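Local coordinates for protein UDP-galactopyranose mutase (Deinococcus radiodurans, PDB 3HDQ) that probably interconverts UDP-galactopyranose and UDP-galactofuranose with the help of FAD, and binds UDP-galactose in a cleft beside the flavin, at residues Q118-N130 against R198-F210. Sequence-based numbering, arbitrary orientation.
Sequences QLLPIPINLDTVN and RVPTRTNRDNRYF. With GDU (galactose-uridine-5'-diphosphate), chain K.
Asn125 lies against the loop 198-210, and its side chain can be followed outward atom by atom. Asn125 CB lies 3.4 Å from Asn204 O; with chi1 at 73°, CG stands between the backbone N and carbonyl carbon, which places the amide between its own helix start and the loop. OD1 turns back to its own segment and accepts from Thr128 N, nearly in line with its C=O, while Thr128 OG1 receives Asn125 N: a capping box that starts helix 126-133. Asn125 ND2 reaches across to Asp206 O (3.0 Å, N-H...O 157°), approaching from above that carbonyl's plane though the acceptor lies in the amide plane, and also donates to a water shared with Asp127 OD2 and Arg205 O. With alanine in its place, Thr128 N would probably lose its cap, and Asp206 O and the shared water the amide that reaches them. Backbone bonds Arg202 N to Ile124 O (3.0 Å) and Leu126 N to Asn204 O (3.1 Å) flank this link. Beyond them, Asp127 OD1 takes Arg205 NH2 at 2.8 Å in a salt bridge, with the carboxylate and guanidinium planes 67° apart.

Pro123, after a cis peptide, wedges in: CG lies over the centre of the Arg202 guanidinium, 3.8 Å from CZ, and CD meets Tyr209 CD1 at 3.6 Å. Ile122 O lies at that ring's edge, and Tyr209 OH gives a very short bond to GDU O1A, while Arg198 NE and NH2 both donate to O2A. The loop, packed on the turn between strand 118-122 and helix 126-133, thus supplies Arg198 and Tyr209 to the alpha phosphate in the mutase's UDP-galactose site.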
# COMPACT_ATOMS: atom_id res chain seq x y z
N GLN A 118 -39.19 3.87 -5.90
CA GLN A 118 -38.56 4.45 -7.07
C GLN A 118 -37.19 4.97 -6.70
O GLN A 118 -36.92 5.28 -5.54
CB GLN A 118 -39.38 5.65 -7.56
CG GLN A 118 -40.80 5.36 -7.93
CD GLN A 118 -41.64 6.62 -7.91
OE1 GLN A 118 -42.41 6.84 -6.97
NE2 GLN A 118 -41.48 7.47 -8.91
N LEU A 119 -36.32 5.11 -7.70
CA LEU A 119 -35.03 5.77 -7.51
C LEU A 119 -35.09 7.20 -8.03
O LEU A 119 -35.18 7.45 -9.23
CB LEU A 119 -33.91 4.98 -8.19
CG LEU A 119 -33.74 3.58 -7.60
CD1 LEU A 119 -32.69 2.78 -8.37
CD2 LEU A 119 -33.39 3.67 -6.11
N LEU A 120 -35.03 8.15 -7.09
CA LEU A 120 -35.28 9.55 -7.39
C LEU A 120 -34.06 10.39 -7.04
O LEU A 120 -33.39 10.11 -6.06
CB LEU A 120 -36.49 10.03 -6.57
CG LEU A 120 -37.88 10.05 -7.23
CD1 LEU A 120 -37.96 9.12 -8.43
CD2 LEU A 120 -38.95 9.72 -6.19
N PRO A 121 -33.80 11.45 -7.81
CA PRO A 121 -32.66 12.32 -7.52
C PRO A 121 -32.73 12.95 -6.13
O PRO A 121 -33.78 13.46 -5.73
CB PRO A 121 -32.76 13.42 -8.59
CG PRO A 121 -33.63 12.85 -9.66
CD PRO A 121 -34.57 11.92 -8.98
N ILE A 122 -31.62 12.89 -5.42
CA ILE A 122 -31.38 13.71 -4.23
C ILE A 122 -30.03 14.35 -4.52
O ILE A 122 -29.12 13.66 -4.97
CB ILE A 122 -31.34 12.86 -2.94
CG1 ILE A 122 -31.08 13.72 -1.71
CG2 ILE A 122 -30.29 11.75 -3.03
CD1 ILE A 122 -32.33 14.28 -1.09
N PRO A 123 -29.90 15.67 -4.33
CA PRO A 123 -30.85 16.68 -3.82
C PRO A 123 -32.22 16.64 -4.50
O PRO A 123 -32.31 16.32 -5.68
CB PRO A 123 -30.17 18.01 -4.16
CG PRO A 123 -28.76 17.71 -4.31
CD PRO A 123 -28.66 16.30 -4.82
N ILE A 124 -33.27 16.95 -3.75
CA ILE A 124 -34.61 17.08 -4.32
C ILE A 124 -34.58 18.14 -5.42
O ILE A 124 -34.07 19.24 -5.21
CB ILE A 124 -35.64 17.50 -3.25
CG1 ILE A 124 -35.77 16.41 -2.18
CG2 ILE A 124 -37.00 17.83 -3.90
CD1 ILE A 124 -36.76 16.72 -1.07
N ASN A 125 -35.10 17.79 -6.60
CA ASN A 125 -35.21 18.76 -7.69
C ASN A 125 -36.54 18.67 -8.45
O ASN A 125 -37.44 17.92 -8.05
CB ASN A 125 -34.03 18.65 -8.66
CG ASN A 125 -34.08 17.41 -9.54
OD1 ASN A 125 -35.10 16.70 -9.58
ND2 ASN A 125 -32.99 17.14 -10.25
N LEU A 126 -36.65 19.43 -9.54
CA LEU A 126 -37.83 19.43 -10.40
C LEU A 126 -38.27 18.00 -10.77
O LEU A 126 -39.44 17.64 -10.59
CB LEU A 126 -37.56 20.28 -11.66
CG LEU A 126 -38.71 20.93 -12.44
CD1 LEU A 126 -38.73 20.53 -13.92
CD2 LEU A 126 -40.07 20.72 -11.78
N ASP A 127 -37.34 17.19 -11.27
CA ASP A 127 -37.66 15.83 -11.69
C ASP A 127 -38.08 14.98 -10.50
O ASP A 127 -38.97 14.13 -10.62
CB ASP A 127 -36.47 15.16 -12.41
CG ASP A 127 -36.06 15.90 -13.68
OD1 ASP A 127 -36.95 16.25 -14.48
OD2 ASP A 127 -34.85 16.12 -13.89
N THR A 128 -37.43 15.20 -9.36
CA THR A 128 -37.80 14.47 -8.14
C THR A 128 -39.27 14.68 -7.78
O THR A 128 -40.00 13.73 -7.49
CB THR A 128 -36.95 14.90 -6.93
OG1 THR A 128 -35.56 14.76 -7.23
CG2 THR A 128 -37.29 14.03 -5.73
N VAL A 129 -39.70 15.93 -7.78
CA VAL A 129 -41.08 16.27 -7.47
C VAL A 129 -42.06 15.73 -8.53
O VAL A 129 -43.03 15.04 -8.20
CB VAL A 129 -41.25 17.79 -7.30
CG1 VAL A 129 -42.72 18.15 -7.07
CG2 VAL A 129 -40.37 18.29 -6.15
N ASN A 130 -41.79 16.02 -9.80
CA ASN A 130 -42.64 15.51 -10.86
C ASN A 130 -42.78 13.99 -10.78
O ASN A 130 -43.88 13.46 -10.84
CB ASN A 130 -42.13 15.97 -12.23
CG ASN A 130 -42.47 17.44 -12.52
OD1 ASN A 130 -43.37 18.00 -11.90
ND2 ASN A 130 -41.74 18.05 -13.45
N ARG A 198 -26.66 20.81 4.39
CA ARG A 198 -25.63 20.32 3.47
C ARG A 198 -26.19 19.93 2.11
O ARG A 198 -25.50 20.01 1.09
CB ARG A 198 -24.90 19.11 4.07
CG ARG A 198 -23.83 19.47 5.09
CD ARG A 198 -23.30 18.22 5.82
NE ARG A 198 -22.59 17.28 4.94
CZ ARG A 198 -21.29 17.35 4.65
NH1 ARG A 198 -20.55 18.33 5.15
NH2 ARG A 198 -20.73 16.45 3.86
N VAL A 199 -27.45 19.50 2.09
CA VAL A 199 -28.08 19.06 0.86
C VAL A 199 -29.09 20.10 0.39
O VAL A 199 -30.22 20.12 0.85
CB VAL A 199 -28.78 17.70 1.05
CG1 VAL A 199 -29.36 17.21 -0.25
CG2 VAL A 199 -27.81 16.69 1.66
N PRO A 200 -28.69 20.94 -0.56
CA PRO A 200 -29.59 22.02 -0.98
C PRO A 200 -30.81 21.47 -1.72
O PRO A 200 -30.72 20.42 -2.35
CB PRO A 200 -28.71 22.81 -1.94
CG PRO A 200 -27.96 21.68 -2.69
CD PRO A 200 -27.68 20.63 -1.60
N THR A 201 -31.94 22.16 -1.64
CA THR A 201 -33.08 21.85 -2.50
C THR A 201 -33.00 22.69 -3.76
O THR A 201 -32.60 23.84 -3.72
CB THR A 201 -34.43 22.07 -1.81
OG1 THR A 201 -34.28 23.00 -0.73
CG2 THR A 201 -34.98 20.72 -1.29
N ARG A 202 -33.37 22.09 -4.88
CA ARG A 202 -33.25 22.76 -6.17
C ARG A 202 -34.59 22.88 -6.85
O ARG A 202 -35.46 22.03 -6.69
CB ARG A 202 -32.29 21.98 -7.07
CG ARG A 202 -30.93 21.75 -6.44
CD ARG A 202 -30.03 20.99 -7.39
NE ARG A 202 -28.65 20.99 -6.92
CZ ARG A 202 -27.78 20.03 -7.22
NH1 ARG A 202 -28.15 19.00 -7.97
NH2 ARG A 202 -26.55 20.10 -6.74
N THR A 203 -34.75 23.95 -7.63
CA THR A 203 -35.90 24.11 -8.50
C THR A 203 -35.54 23.83 -9.97
O THR A 203 -36.43 23.77 -10.82
CB THR A 203 -36.51 25.52 -8.41
OG1 THR A 203 -35.53 26.49 -8.81
CG2 THR A 203 -36.96 25.81 -6.98
N ASN A 204 -34.25 23.65 -10.25
CA ASN A 204 -33.81 23.29 -11.60
C ASN A 204 -33.82 21.76 -11.81
O ASN A 204 -34.40 21.02 -11.01
CB ASN A 204 -32.44 23.90 -11.93
CG ASN A 204 -31.32 23.33 -11.07
OD1 ASN A 204 -31.47 22.27 -10.47
ND2 ASN A 204 -30.19 24.03 -11.02
N ARG A 205 -33.17 21.30 -12.88
CA ARG A 205 -33.10 19.87 -13.16
C ARG A 205 -31.69 19.27 -13.00
O ARG A 205 -31.37 18.25 -13.60
CB ARG A 205 -33.63 19.58 -14.57
CG ARG A 205 -35.03 20.15 -14.82
CD ARG A 205 -35.55 19.72 -16.18
NE ARG A 205 -35.86 18.29 -16.20
CZ ARG A 205 -36.32 17.66 -17.27
NH1 ARG A 205 -36.50 18.32 -18.41
NH2 ARG A 205 -36.59 16.36 -17.22
N ASP A 206 -30.86 19.90 -12.19
CA ASP A 206 -29.52 19.40 -11.91
C ASP A 206 -29.61 18.18 -11.01
O ASP A 206 -30.23 18.22 -9.93
CB ASP A 206 -28.69 20.50 -11.25
CG ASP A 206 -27.19 20.18 -11.21
OD1 ASP A 206 -26.81 19.00 -11.31
OD2 ASP A 206 -26.39 21.13 -11.08
N ASN A 207 -29.01 17.07 -11.44
CA ASN A 207 -29.06 15.88 -10.63
C ASN A 207 -27.71 15.52 -10.00
O ASN A 207 -27.59 14.46 -9.38
CB ASN A 207 -29.63 14.69 -11.41
CG ASN A 207 -28.71 14.24 -12.54
OD1 ASN A 207 -27.80 14.97 -12.94
ND2 ASN A 207 -28.95 13.03 -13.07
N ARG A 208 -26.70 16.37 -10.17
CA ARG A 208 -25.43 16.15 -9.48
C ARG A 208 -25.61 16.35 -7.98
O ARG A 208 -26.39 17.19 -7.53
CB ARG A 208 -24.34 17.12 -9.94
CG ARG A 208 -24.00 17.05 -11.40
CD ARG A 208 -24.14 18.45 -11.93
NE ARG A 208 -22.88 19.14 -12.04
CZ ARG A 208 -22.75 20.45 -11.95
NH1 ARG A 208 -23.82 21.19 -11.71
NH2 ARG A 208 -21.56 21.01 -12.09
N TYR A 209 -24.85 15.59 -7.21
CA TYR A 209 -24.92 15.73 -5.78
C TYR A 209 -24.22 17.01 -5.37
O TYR A 209 -24.57 17.62 -4.36
CB TYR A 209 -24.33 14.51 -5.10
CG TYR A 209 -24.86 14.31 -3.72
CD1 TYR A 209 -26.19 13.97 -3.50
CD2 TYR A 209 -24.02 14.44 -2.61
CE1 TYR A 209 -26.66 13.78 -2.22
CE2 TYR A 209 -24.48 14.26 -1.35
CZ TYR A 209 -25.80 13.93 -1.15
OH TYR A 209 -26.25 13.74 0.13
N PHE A 210 -23.22 17.42 -6.15
CA PHE A 210 -22.50 18.66 -5.91
C PHE A 210 -22.54 19.53 -7.14
O PHE A 210 -22.51 19.03 -8.27
CB PHE A 210 -21.02 18.39 -5.59
CG PHE A 210 -20.80 17.30 -4.59
CD1 PHE A 210 -20.28 16.08 -4.97
CD2 PHE A 210 -21.14 17.50 -3.26
CE1 PHE A 210 -20.09 15.06 -4.05
CE2 PHE A 210 -20.95 16.48 -2.33
CZ PHE A 210 -20.42 15.26 -2.72
N1 GDU K . -29.58 13.67 4.32
C2 GDU K . -30.66 13.05 4.19
N3 GDU K . -31.20 12.30 3.34
C4 GDU K . -30.42 12.08 2.26
C5 GDU K . -29.09 12.73 2.23
C6 GDU K . -28.72 13.50 3.27
O2 GDU K . -31.50 13.23 5.32
O4 GDU K . -30.79 11.34 1.35
C1D GDU K . -29.22 14.45 5.46
C2D GDU K . -28.67 13.72 6.71
O2D GDU K . -28.92 14.43 7.92
C3D GDU K . -27.20 13.65 6.37
C4D GDU K . -27.00 15.09 5.90
O4D GDU K . -28.20 15.43 5.20
O3D GDU K . -26.42 13.31 7.52
C5D GDU K . -25.68 15.41 5.22
O5D GDU K . -25.69 14.59 4.04
PA GDU K . -24.36 14.00 3.39
O1A GDU K . -24.70 13.49 2.03
O2A GDU K . -23.39 15.10 3.27
O3A GDU K . -23.84 12.76 4.23
PB GDU K . -22.31 12.33 4.27
O1B GDU K . -22.36 11.18 5.20
O2B GDU K . -21.35 13.31 4.84
O3B GDU K . -21.77 11.76 2.87
C1' GDU K . -20.44 11.56 2.33
C2' GDU K . -19.94 12.88 1.72
C3' GDU K . -21.09 13.40 0.82
C4' GDU K . -21.22 12.42 -0.39
C5' GDU K . -21.37 10.98 0.15
C6' GDU K . -21.21 9.88 -0.95
O2' GDU K . -19.53 13.81 2.73
O3' GDU K . -20.80 14.75 0.42
O4' GDU K . -20.03 12.57 -1.20
O5' GDU K . -20.56 10.56 1.29
O6' GDU K . -22.49 9.39 -1.42
O HOH W 1 -27.05 13.49 -6.82
O HOH W 2 -30.25 15.82 -7.54
O HOH W 3 -32.79 18.35 -1.33
O HOH W 4 -32.68 15.60 -12.69